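Local coordinates for protein methyltransferase 1 (Methanosarcina barkeri, PDB 2I2X) that transfers the methyl group of methanol to the cob(I)amide bound by its partner corrinoid protein MtaC, in the methanol pathway of methanogenesis, at residues A246-A251 / A367-Y372; C269-I274 / N301-C306; E287-T292 / A334-L339. All blocks are in the same frame, centred on the assembly; numbering follows the deposited sequence.

Contact 1 (A246-A251 / A367-Y372); sequences ARAISA and AYMLAY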
loop_
_atom_site.group_PDB
_atom_site.type_symbol
_atom_site.label_atom_id
_atom_site.label_comp_id
_atom_site.label_asym_id
_atom_site.label_seq_id
_atom_site.Cartn_x
_atom_site.Cartn_y
_atom_site.Cartn_z
ATOM N N ALA A 246 3.081 -5.803 28.641
ATOM C CA ALA A 246 4.410 -5.654 28.030
ATOM C C ALA A 246 4.594 -4.237 27.489
ATOM O O ALA A 246 5.651 -3.650 27.686
ATOM C CB ALA A 246 4.671 -6.702 26.941
ATOM N N ARG A 247 3.552 -3.673 26.876
ATOM C CA ARG A 247 3.622 -2.300 26.369
ATOM C C ARG A 247 3.822 -1.244 27.442
ATOM O O ARG A 247 4.623 -0.313 27.270
ATOM C CB ARG A 247 2.385 -1.935 25.556
ATOM C CG ARG A 247 2.483 -0.560 24.929
ATOM C CD ARG A 247 3.467 -0.531 23.771
ATOM N NE ARG A 247 3.021 -1.394 22.668
ATOM C CZ ARG A 247 3.775 -1.742 21.624
ATOM N NH1 ARG A 247 5.020 -1.276 21.520
ATOM N NH2 ARG A 247 3.276 -2.557 20.690
ATOM N N ALA A 248 3.078 -1.373 28.525
ATOM C CA ALA A 248 3.178 -0.448 29.631
ATOM C C ALA A 248 4.599 -0.403 30.212
ATOM O O ALA A 248 5.137 0.666 30.452
ATOM C CB ALA A 248 2.154 -0.812 30.699
ATOM N N ILE A 249 5.212 -1.570 30.397
ATOM C CA ILE A 249 6.599 -1.688 30.912
ATOM C C ILE A 249 7.637 -1.103 29.948
ATOM O O ILE A 249 8.728 -0.663 30.383
ATOM C CB ILE A 249 6.935 -3.192 31.218
ATOM C CG1 ILE A 249 5.806 -3.793 32.081
ATOM C CG2 ILE A 249 8.325 -3.347 31.834
ATOM C CD1 ILE A 249 6.059 -5.198 32.699
ATOM N N SER A 250 7.306 -1.095 28.644
ATOM C CA SER A 250 8.273 -0.658 27.628
ATOM C C SER A 250 8.426 0.830 27.726
ATOM O O SER A 250 9.484 1.377 27.403
ATOM C CB SER A 250 7.835 -1.040 26.216
ATOM O OG SER A 250 6.696 -0.283 25.803
ATOM N N ALA A 251 7.365 1.490 28.189
ATOM C CA ALA A 251 7.373 2.954 28.309
ATOM C C ALA A 251 8.576 3.503 29.123
ATOM O O ALA A 251 9.336 4.315 28.598
ATOM C CB ALA A 251 6.038 3.466 28.850
ATOM N N ALA A 367 -5.157 -1.047 22.708
ATOM C CA ALA A 367 -5.458 0.266 22.197
ATOM C C ALA A 367 -5.967 1.138 23.346
ATOM O O ALA A 367 -5.510 2.295 23.525
ATOM C CB ALA A 367 -6.461 0.162 21.086
ATOM N N TYR A 368 -6.889 0.572 24.131
ATOM C CA TYR A 368 -7.440 1.254 25.287
ATOM C C TYR A 368 -6.389 1.974 26.152
ATOM O O TYR A 368 -6.557 3.150 26.493
ATOM C CB TYR A 368 -8.241 0.267 26.156
ATOM C CG TYR A 368 -9.085 0.977 27.185
ATOM C CD1 TYR A 368 -10.379 1.408 26.865
ATOM C CD2 TYR A 368 -8.585 1.256 28.461
ATOM C CE1 TYR A 368 -11.154 2.103 27.766
ATOM C CE2 TYR A 368 -9.381 1.951 29.400
ATOM C CZ TYR A 368 -10.658 2.371 29.030
ATOM O OH TYR A 368 -11.453 3.039 29.911
ATOM N N MET A 369 -5.323 1.265 26.520
ATOM C CA MET A 369 -4.257 1.821 27.350
ATOM C C MET A 369 -3.497 2.924 26.624
ATOM O O MET A 369 -3.017 3.868 27.238
ATOM C CB MET A 369 -3.290 0.710 27.774
ATOM C CG MET A 369 -2.209 1.127 28.802
ATOM S SD MET A 369 -0.681 1.795 28.057
ATOM C CE MET A 369 0.188 0.290 27.682
ATOM N N LEU A 370 -3.389 2.817 25.313
ATOM C CA LEU A 370 -2.554 3.736 24.570
ATOM C C LEU A 370 -3.277 5.035 24.257
ATOM O O LEU A 370 -2.652 5.997 23.800
ATOM C CB LEU A 370 -2.074 3.061 23.288
ATOM C CG LEU A 370 -0.599 2.655 23.172
ATOM C CD1 LEU A 370 0.097 2.637 24.467
ATOM C CD2 LEU A 370 -0.449 1.378 22.448
ATOM N N ALA A 371 -4.590 5.066 24.510
ATOM C CA ALA A 371 -5.390 6.300 24.386
ATOM C C ALA A 371 -4.787 7.434 25.249
ATOM O O ALA A 371 -4.455 7.223 26.401
ATOM C CB ALA A 371 -6.824 6.033 24.763
ATOM N N TYR A 372 -4.613 8.616 24.667
ATOM C CA TYR A 372 -3.740 9.631 25.242
ATOM C C TYR A 372 -4.091 9.971 26.694
ATOM O O TYR A 372 -3.190 10.279 27.473
ATOM C CB TYR A 372 -3.662 10.893 24.356
ATOM C CG TYR A 372 -4.925 11.730 24.397
ATOM C CD1 TYR A 372 -5.990 11.460 23.531
ATOM C CD2 TYR A 372 -5.076 12.772 25.348
ATOM C CE1 TYR A 372 -7.170 12.216 23.596
ATOM C CE2 TYR A 372 -6.254 13.523 25.426
ATOM C CZ TYR A 372 -7.300 13.247 24.548
ATOM O OH TYR A 372 -8.478 13.983 24.622
#
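Met369 reaches furthest toward helix 240-259, and its terminal methyl does the touching. CE lies 3.4 Å from the backbone N of Ala248 and 3.8 Å from that residue's CB, while on the preceding residue it meets the aliphatic root of Arg247, 3.7 Å from CG. The Met369 chain starts with CG anti to the backbone N (chi1 -173°), then bends at both following torsions, which brings CE against the helix backbone; the thioether and the arginine chain cross at about a right angle. MtaB combines a TIM barrel with a helix bundle, and here the segment 367-372, between helices 349-361 and 372-383, packs on helix 240-259, with Cys400 of helix 389-409 touching both Ala248 and Met369. Next comes Leu370, whose CD1 sits 4.0 Å from Arg247 CG and whose CD2 approaches the guanidinium obliquely. No hydrogen bond crosses between the two segments; the guanidinium of Arg247 finds its partners outside them, NH1 in a salt bridge with Glu272 and NH2 in a hydrogen bond with Asn224. Ala371 occupies the N-cap position of the following helix, 372-383, and packs against Met357 and Arg361 of helix 349-361.

Contact 2 (C269-I274 / N301-C306); sequences CGYENI and NLVMQC. With ZN (zinc ion), chain Q.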
loop_
_atom_site.group_PDB
_atom_site.type_symbol
_atom_site.label_atom_id
_atom_site.label_comp_id
_atom_site.label_asym_id
_atom_site.label_seq_id
_atom_site.Cartn_x
_atom_site.Cartn_y
_atom_site.Cartn_z
ATOM N N CYS A 269 8.006 2.592 15.396
ATOM C CA CYS A 269 7.450 1.362 15.961
ATOM C C CYS A 269 7.379 1.386 17.496
ATOM O O CYS A 269 6.926 0.407 18.129
ATOM C CB CYS A 269 8.209 0.127 15.463
ATOM S SG CYS A 269 9.983 0.141 15.813
ATOM N N GLY A 270 7.782 2.511 18.071
ATOM C CA GLY A 270 7.619 2.771 19.509
ATOM C C GLY A 270 6.190 3.190 19.814
ATOM O O GLY A 270 5.912 4.360 20.085
ATOM N N TYR A 271 5.257 2.244 19.786
ATOM C CA TYR A 271 3.903 2.591 20.131
ATOM C C TYR A 271 3.785 3.185 21.527
ATOM O O TYR A 271 2.857 3.955 21.790
ATOM C CB TYR A 271 3.038 1.367 20.033
ATOM C CG TYR A 271 2.706 0.917 18.618
ATOM C CD1 TYR A 271 3.588 0.128 17.902
ATOM C CD2 TYR A 271 1.472 1.230 18.033
ATOM C CE1 TYR A 271 3.274 -0.336 16.644
ATOM C CE2 TYR A 271 1.154 0.786 16.762
ATOM C CZ TYR A 271 2.062 -0.010 16.069
ATOM O OH TYR A 271 1.769 -0.503 14.798
ATOM N N GLU A 272 4.698 2.804 22.429
ATOM C CA GLU A 272 4.726 3.359 23.762
ATOM C C GLU A 272 5.145 4.839 23.770
ATOM O O GLU A 272 5.106 5.491 24.825
ATOM C CB GLU A 272 5.659 2.535 24.668
ATOM C CG GLU A 272 7.197 2.622 24.363
ATOM C CD GLU A 272 7.642 1.743 23.196
ATOM O OE1 GLU A 272 8.885 1.562 23.049
ATOM O OE2 GLU A 272 6.765 1.253 22.420
ATOM N N ASN A 273 5.560 5.365 22.602
ATOM C CA ASN A 273 5.962 6.779 22.485
ATOM C C ASN A 273 4.896 7.749 22.981
ATOM O O ASN A 273 5.217 8.882 23.405
ATOM C CB ASN A 273 6.368 7.151 21.059
ATOM C CG ASN A 273 7.692 6.535 20.639
ATOM O OD1 ASN A 273 8.457 6.020 21.468
ATOM N ND2 ASN A 273 7.956 6.549 19.329
ATOM N N ILE A 274 3.634 7.328 22.944
ATOM C CA ILE A 274 2.593 8.224 23.449
ATOM C C ILE A 274 2.816 8.488 24.971
ATOM O O ILE A 274 2.747 9.640 25.454
ATOM C CB ILE A 274 1.157 7.736 23.104
ATOM C CG1 ILE A 274 0.094 8.674 23.683
ATOM C CG2 ILE A 274 0.919 6.286 23.605
ATOM C CD1 ILE A 274 0.068 10.047 23.122
ATOM N N ASN A 301 -5.930 4.196 13.914
ATOM C CA ASN A 301 -6.189 5.634 13.946
ATOM C C ASN A 301 -5.763 6.242 15.269
ATOM O O ASN A 301 -5.260 7.357 15.321
ATOM C CB ASN A 301 -7.671 5.943 13.744
ATOM C CG ASN A 301 -8.171 5.690 12.320
ATOM O OD1 ASN A 301 -9.149 4.975 12.115
ATOM N ND2 ASN A 301 -7.534 6.303 11.347
ATOM N N LEU A 302 -5.954 5.509 16.359
ATOM C CA LEU A 302 -5.677 6.054 17.659
ATOM C C LEU A 302 -4.240 6.589 17.786
ATOM O O LEU A 302 -4.037 7.634 18.415
ATOM C CB LEU A 302 -5.969 5.018 18.727
ATOM C CG LEU A 302 -5.636 5.349 20.189
ATOM C CD1 LEU A 302 -6.553 4.601 21.089
ATOM C CD2 LEU A 302 -4.178 5.059 20.511
ATOM N N VAL A 303 -3.259 5.904 17.199
ATOM C CA VAL A 303 -1.861 6.317 17.341
ATOM C C VAL A 303 -1.520 7.675 16.693
ATOM O O VAL A 303 -0.408 8.191 16.891
ATOM C CB VAL A 303 -0.884 5.247 16.757
ATOM C CG1 VAL A 303 -0.800 4.034 17.696
ATOM C CG2 VAL A 303 -1.317 4.819 15.336
ATOM N N MET A 304 -2.442 8.246 15.916
ATOM C CA MET A 304 -2.180 9.526 15.258
ATOM C C MET A 304 -2.453 10.652 16.250
ATOM O O MET A 304 -1.993 11.799 16.064
ATOM C CB MET A 304 -3.076 9.742 14.009
ATOM C CG MET A 304 -2.730 8.929 12.746
ATOM S SD MET A 304 -3.674 9.242 11.195
ATOM C CE MET A 304 -5.160 8.426 11.692
ATOM N N GLN A 305 -3.191 10.303 17.304
ATOM C CA GLN A 305 -3.815 11.257 18.215
ATOM C C GLN A 305 -2.845 12.368 18.640
ATOM O O GLN A 305 -3.253 13.506 18.835
ATOM C CB GLN A 305 -4.352 10.503 19.439
ATOM C CG GLN A 305 -3.229 9.938 20.337
ATOM C CD GLN A 305 -3.679 8.874 21.321
ATOM O OE1 GLN A 305 -4.813 8.859 21.794
ATOM N NE2 GLN A 305 -2.759 7.987 21.660
ATOM N N CYS A 306 -1.571 12.006 18.817
ATOM C CA CYS A 306 -0.548 12.946 19.208
ATOM C C CYS A 306 0.775 12.716 18.499
ATOM O O CYS A 306 1.808 13.099 19.024
ATOM C CB CYS A 306 -0.317 12.909 20.714
ATOM S SG CYS A 306 -1.778 13.243 21.729
HETATM ZN ZN ZN Q . 10.836 -1.926 14.962
#
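Ile274 leans toward Gln305 and Cys306, and its longer branch carries that half of the contact. CB stands 4.2 Å from NE2 of Gln305. One bond on, CG1 comes closer, 3.6 Å from the same NE2, the two side chains crossing at about a right angle. At the tip, CD1 rests 3.8 Å from CB of Cys306 and 3.9 Å from its SG, and stays near the amide nitrogen of Gln305 as well. This path follows from CG1 lying anti to the backbone N (chi1 178°), with a bend at chi2 that turns the methyl onto the cysteine. The amide of Gln305 thus meets carbon alone across this contact; its polar partners belong to segment 367-372, where NE2 is hydrogen-bonded to Leu370 O and OE1 to Tyr372 N, two bonds that fix the amide's rotation while the isoleucine packs against it.

Further toward the active site, Val303 CG1 approaches the Tyr271 ring obliquely, 3.6 Å from CD2, and the phenol hydroxyl beyond is hydrogen-bonded to Asp297. Tyr271 follows Gly270, the centre of an inverse gamma turn, and lies within a type I turn running from Gly270 to Asn273. These turns connect the packed residues to Cys269, whose SG binds the zinc ion at 2.4 Å together with Glu164 and Cys220; the contact joins the loop that carries this zinc ligand to the 301-306 segment, which lies between strands 285-287 and 309-311. Strand 285-287 lies alongside, its Met286 touching Val303 and its Glu287 touching Tyr271. Ile274 of helix 273-280 also packs on Tyr372 and Ala375 of helix 372-383, while Gln305 meets Met356 and Met357 of helix 349-361.

Contact 3 (E287-T292 / A334-L339); sequences EGKTST and AYDCAL
Thr290 and Asp336 point at each other from opposite directions and meet through oxygen: OG1 of Thr290 donates to OD2 of Asp336 at 2.6 Å, reaching the carboxylate oxygen nearly along its C-O axis. The hydroxyl is aimed by chi1 of -49°, which sets OG1 anti to the carbonyl carbon. Lys289 passes the same carboxylate obliquely, on its other oxygen. CE lies 4.0 Å from Asp336 OD1, and NZ, at 4.5 Å from OD1, is beyond a salt bridge; it pairs instead with Asp336 of the second MtaB subunit, whose Lys289 returns the bond to this Asp336. OD2 also accepts from Trp310 NE1, so both oxygens of the buried acid have partners. Replacing Asp336 by a leucine would probably leave the Thr290 hydroxyl and the Trp310 indole N-H without their acceptor, and Lys289 of the second subunit without its counter-charge. The contact thus links one chain's own fold to the dimer interface, well away from the zinc and corrinoid sites. The loop after strand 285-287 lies against helix 325-345, with strand 309-311 contributing Trp310 beside both Lys289 and Thr290, and Met73 of helix 55-76 touching Ala334.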
loop_
_atom_site.group_PDB
_atom_site.type_symbol
_atom_site.label_atom_id
_atom_site.label_comp_id
_atom_site.label_asym_id
_atom_site.label_seq_id
_atom_site.Cartn_x
_atom_site.Cartn_y
_atom_site.Cartn_z
ATOM N N GLU A 287 3.099 4.928 13.960
ATOM C CA GLU A 287 2.681 4.160 12.789
ATOM C C GLU A 287 1.415 3.400 13.133
ATOM O O GLU A 287 1.278 2.880 14.248
ATOM C CB GLU A 287 3.753 3.157 12.377
ATOM C CG GLU A 287 4.029 2.085 13.425
ATOM C CD GLU A 287 5.292 1.305 13.133
ATOM O OE1 GLU A 287 6.293 1.938 12.753
ATOM O OE2 GLU A 287 5.284 0.064 13.246
ATOM N N GLY A 288 0.499 3.312 12.176
ATOM C CA GLY A 288 -0.736 2.595 12.396
ATOM C C GLY A 288 -1.381 2.195 11.091
ATOM O O GLY A 288 -0.818 1.439 10.308
ATOM N N LYS A 289 -2.553 2.749 10.838
ATOM C CA LYS A 289 -3.334 2.368 9.665
ATOM C C LYS A 289 -2.562 2.418 8.335
ATOM O O LYS A 289 -2.906 1.669 7.411
ATOM C CB LYS A 289 -4.603 3.214 9.578
ATOM C CG LYS A 289 -4.402 4.614 9.069
ATOM C CD LYS A 289 -5.721 5.185 8.669
ATOM C CE LYS A 289 -5.726 6.698 8.668
ATOM N NZ LYS A 289 -7.151 7.194 8.565
ATOM N N THR A 290 -1.570 3.313 8.237
ATOM C CA THR A 290 -0.787 3.493 7.031
ATOM C C THR A 290 0.597 2.820 7.130
ATOM O O THR A 290 1.544 3.164 6.398
ATOM C CB THR A 290 -0.692 4.967 6.622
ATOM O OG1 THR A 290 -2.000 5.538 6.643
ATOM C CG2 THR A 290 -0.137 5.114 5.171
ATOM N N SER A 291 0.699 1.831 8.016
ATOM C CA SER A 291 1.896 0.959 8.050
ATOM C C SER A 291 1.498 -0.499 7.800
ATOM O O SER A 291 2.273 -1.412 8.090
ATOM C CB SER A 291 2.688 1.107 9.372
ATOM O OG SER A 291 1.885 0.724 10.487
ATOM N N THR A 292 0.307 -0.715 7.256
ATOM C CA THR A 292 -0.182 -2.086 7.021
ATOM C C THR A 292 0.662 -2.892 6.029
ATOM O O THR A 292 0.585 -4.121 6.025
ATOM C CB THR A 292 -1.665 -2.108 6.549
ATOM O OG1 THR A 292 -1.822 -1.215 5.427
ATOM C CG2 THR A 292 -2.604 -1.697 7.692
ATOM N N ALA A 334 1.679 11.316 3.477
ATOM C CA ALA A 334 1.659 12.767 3.354
ATOM C C ALA A 334 0.233 13.319 3.373
ATOM O O ALA A 334 -0.013 14.414 3.889
ATOM C CB ALA A 334 2.393 13.216 2.115
ATOM N N TYR A 335 -0.708 12.562 2.827
ATOM C CA TYR A 335 -2.079 13.015 2.850
ATOM C C TYR A 335 -2.653 12.920 4.267
ATOM O O TYR A 335 -3.392 13.801 4.702
ATOM C CB TYR A 335 -2.914 12.208 1.851
ATOM C CG TYR A 335 -3.061 12.825 0.472
ATOM C CD1 TYR A 335 -3.602 14.107 0.309
ATOM C CD2 TYR A 335 -2.699 12.117 -0.670
ATOM C CE1 TYR A 335 -3.765 14.676 -0.945
ATOM C CE2 TYR A 335 -2.852 12.680 -1.936
ATOM C CZ TYR A 335 -3.379 13.968 -2.072
ATOM O OH TYR A 335 -3.575 14.518 -3.342
ATOM N N ASP A 336 -2.316 11.842 4.989
ATOM C CA ASP A 336 -2.728 11.698 6.393
ATOM C C ASP A 336 -2.209 12.908 7.141
ATOM O O ASP A 336 -2.925 13.476 7.956
ATOM C CB ASP A 336 -2.178 10.415 7.042
ATOM C CG ASP A 336 -2.857 9.161 6.540
ATOM O OD1 ASP A 336 -4.006 9.249 6.086
ATOM O OD2 ASP A 336 -2.235 8.078 6.572
ATOM N N CYS A 337 -0.970 13.310 6.853
ATOM C CA CYS A 337 -0.424 14.493 7.492
ATOM C C CYS A 337 -1.183 15.745 7.082
ATOM O O CYS A 337 -1.441 16.609 7.926
ATOM C CB CYS A 337 1.087 14.635 7.267
ATOM S SG CYS A 337 2.126 13.366 8.183
ATOM N N ALA A 338 -1.578 15.849 5.813
ATOM C CA ALA A 338 -2.231 17.065 5.348
ATOM C C ALA A 338 -3.572 17.327 6.088
ATOM O O ALA A 338 -3.909 18.476 6.411
ATOM C CB ALA A 338 -2.398 17.071 3.809
ATOM N N LEU A 339 -4.279 16.256 6.411
ATOM C CA LEU A 339 -5.532 16.308 7.166
ATOM C C LEU A 339 -5.253 16.847 8.546
ATOM O O LEU A 339 -5.924 17.779 9.051
ATOM C CB LEU A 339 -6.156 14.897 7.264
ATOM C CG LEU A 339 -7.517 14.838 7.961
ATOM C CD1 LEU A 339 -8.583 15.615 7.144
ATOM C CD2 LEU A 339 -7.958 13.378 8.279
#

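From the N terminus, the chain first passes through 246-251 on helix 240-259, opening the long loop that contact 1 closes last, at 367-372. Within it, 269-274 and 287-292 follow in turn. The chain then returns at 301-306 to close contact 2, and at 334-339 to close contact 3, so these two cross while both lie inside the span of contact 1. Contacts 1 and 2 have centres about 9 Å apart and touch, with Ser250 packing on Glu272. Contacts 2 and 3 also touch, Cys269 and Val303 lying against Glu287. Contact 1 ties helix 240-259 to the 367-372 segment, contact 2 the zinc-ligand loop to 301-306, and contact 3 the loop after strand 285-287 to helix 325-345.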